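Local atomic coordinates of angiopoietin-related protein 4 (Homo sapiens, PDB entry 6U1U), a protein that inactivates lipoprotein lipase, thereby regulating triglyceride clearance from the blood, and restrains endothelial cell proliferation, migration and tubule formation. Residues P26-N31 with V78-G83. Sequence-based numbering, arbitrary orientation.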
loop_
_atom_site.group_PDB
_atom_site.type_symbol
_atom_site.label_atom_id
_atom_site.label_comp_id
_atom_site.label_asym_id
_atom_site.label_seq_id
_atom_site.Cartn_x
_atom_site.Cartn_y
_atom_site.Cartn_z
ATOM N N PRO A 26 14.530 4.904 15.092
ATOM C CA PRO A 26 14.174 6.110 15.833
ATOM C C PRO A 26 12.675 6.148 16.087
ATOM O O PRO A 26 11.908 5.450 15.400
ATOM C CB PRO A 26 14.606 7.241 14.885
ATOM C CG PRO A 26 14.495 6.627 13.537
ATOM C CD PRO A 26 14.963 5.209 13.717
ATOM N N PRO A 27 12.208 6.955 17.035
ATOM C CA PRO A 27 10.750 7.079 17.234
ATOM C C PRO A 27 10.129 7.851 16.080
ATOM O O PRO A 27 10.774 8.707 15.470
ATOM C CB PRO A 27 10.622 7.871 18.552
ATOM C CG PRO A 27 12.068 8.020 19.091
ATOM C CD PRO A 27 12.956 7.916 17.873
ATOM N N PHE A 28 8.863 7.543 15.761
ATOM C CA PHE A 28 8.177 8.343 14.743
ATOM C C PHE A 28 6.682 8.272 14.975
ATOM O O PHE A 28 6.181 7.371 15.643
ATOM C CB PHE A 28 8.528 7.930 13.284
ATOM C CG PHE A 28 8.247 6.446 12.936
ATOM C CD1 PHE A 28 7.025 6.061 12.364
ATOM C CD2 PHE A 28 9.212 5.479 13.141
ATOM C CE1 PHE A 28 6.812 4.686 12.011
ATOM C CE2 PHE A 28 9.011 4.135 12.809
ATOM C CZ PHE A 28 7.797 3.737 12.243
ATOM N N LEU A 29 5.984 9.241 14.411
ATOM C CA LEU A 29 4.556 9.394 14.652
ATOM C C LEU A 29 3.792 8.609 13.596
ATOM O O LEU A 29 4.016 8.816 12.409
ATOM C CB LEU A 29 4.215 10.886 14.596
ATOM C CG LEU A 29 2.913 11.401 15.225
ATOM C CD1 LEU A 29 2.956 11.286 16.769
ATOM C CD2 LEU A 29 2.676 12.840 14.773
ATOM N N VAL A 30 2.858 7.735 14.019
ATOM C CA VAL A 30 2.078 6.951 13.067
ATOM C C VAL A 30 0.594 7.208 13.301
ATOM O O VAL A 30 0.179 7.703 14.353
ATOM C CB VAL A 30 2.340 5.429 13.160
ATOM C CG1 VAL A 30 3.724 5.112 12.646
ATOM C CG2 VAL A 30 2.129 4.874 14.616
ATOM N N ASN A 31 -0.206 6.857 12.291
ATOM C CA ASN A 31 -1.662 6.919 12.397
ATOM C C ASN A 31 -2.146 5.545 12.818
ATOM O O ASN A 31 -1.997 4.596 12.052
ATOM C CB ASN A 31 -2.289 7.254 11.041
ATOM C CG ASN A 31 -1.888 8.621 10.532
ATOM O OD1 ASN A 31 -0.733 8.825 10.064
ATOM N ND2 ASN A 31 -2.836 9.557 10.570
ATOM N N VAL A 78 7.385 1.235 7.337
ATOM C CA VAL A 78 6.527 0.047 7.365
ATOM C C VAL A 78 7.346 -1.210 7.656
ATOM O O VAL A 78 6.948 -2.047 8.466
ATOM C CB VAL A 78 5.754 -0.087 6.042
ATOM C CG1 VAL A 78 4.880 -1.368 6.067
ATOM C CG2 VAL A 78 4.866 1.121 5.898
ATOM N N HIS A 79 8.497 -1.362 7.003
ATOM C CA HIS A 79 9.295 -2.545 7.267
ATOM C C HIS A 79 9.858 -2.531 8.684
ATOM O O HIS A 79 10.056 -3.596 9.272
ATOM C CB HIS A 79 10.433 -2.672 6.238
ATOM C CG HIS A 79 11.296 -3.868 6.491
ATOM N ND1 HIS A 79 12.510 -3.783 7.141
ATOM C CD2 HIS A 79 11.070 -5.185 6.270
ATOM C CE1 HIS A 79 13.013 -5.001 7.274
ATOM N NE2 HIS A 79 12.160 -5.866 6.756
ATOM N N SER A 80 10.104 -1.357 9.269
ATOM C CA SER A 80 10.560 -1.381 10.661
ATOM C C SER A 80 9.472 -1.920 11.578
ATOM O O SER A 80 9.775 -2.566 12.601
ATOM C CB SER A 80 11.022 0.012 11.112
ATOM O OG SER A 80 9.935 0.866 11.360
ATOM N N ILE A 81 8.221 -1.707 11.205
ATOM C CA ILE A 81 7.099 -2.219 11.986
ATOM C C ILE A 81 6.911 -3.713 11.756
ATOM O O ILE A 81 6.717 -4.473 12.711
ATOM C CB ILE A 81 5.819 -1.424 11.650
ATOM C CG1 ILE A 81 5.941 0.005 12.163
ATOM C CG2 ILE A 81 4.561 -2.118 12.225
ATOM C CD1 ILE A 81 4.845 0.952 11.567
ATOM N N THR A 82 6.945 -4.169 10.493
ATOM C CA THR A 82 6.718 -5.588 10.232
ATOM C C THR A 82 7.901 -6.459 10.622
ATOM O O THR A 82 7.696 -7.624 11.009
ATOM C CB THR A 82 6.411 -5.854 8.739
ATOM O OG1 THR A 82 7.569 -5.515 7.936
ATOM C CG2 THR A 82 5.191 -5.054 8.283
ATOM N N GLY A 83 9.124 -5.945 10.498
ATOM C CA GLY A 83 10.287 -6.830 10.499
ATOM C C GLY A 83 10.080 -7.965 9.523
ATOM O O GLY A 83 9.534 -7.782 8.428
#
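The hydroxyl of Ser80 gives its hydrogen to the carbonyl oxygen of Lys77, three residues earlier in helix 75-82, and at the same time meets the ring of Phe28. Ser80 OG lies 3.7 Å from Phe28 CZ and equally far from CE2, at the ring's edge and near its plane, a van der Waals contact with the rim rather than with the pi face. A small residue suits this place: its polar end is satisfied within its own helix, and the aromatic edge can come close to it. The side chain of Phe28 leaves the strand toward the helix, and with CG between the backbone N and the carbonyl carbon (chi1 57°) its CZ-CE2 edge meets Ser80. Ile81 supplies the apolar half of the contact. Its chain is extended at chi2 (166°), which carries CD1 out to Phe28 CZ, 4.1 Å away and again at the ring edge. The same methyl reaches Val30 CG1 at 4.4 Å, because Phe28 and Val30, two residues apart, leave the strand on the same side. The long arm of isoleucine lets one methyl serve both, while the chain also packs on Asp3 and Thr41. Pro22, in the loop between strands 16-20 and 28-35, touches both Phe28 and Ser80. Strand 28-31 and helix 78-82 run nearly at right angles, 84°; their axes come no closer than 11.9 Å, a gap that side chains alone bridge. In this fibrinogen-like domain, the contact between these two segments therefore rests on shape and dispersion, its one polar group, Ser80 OG, being bonded within its own helix.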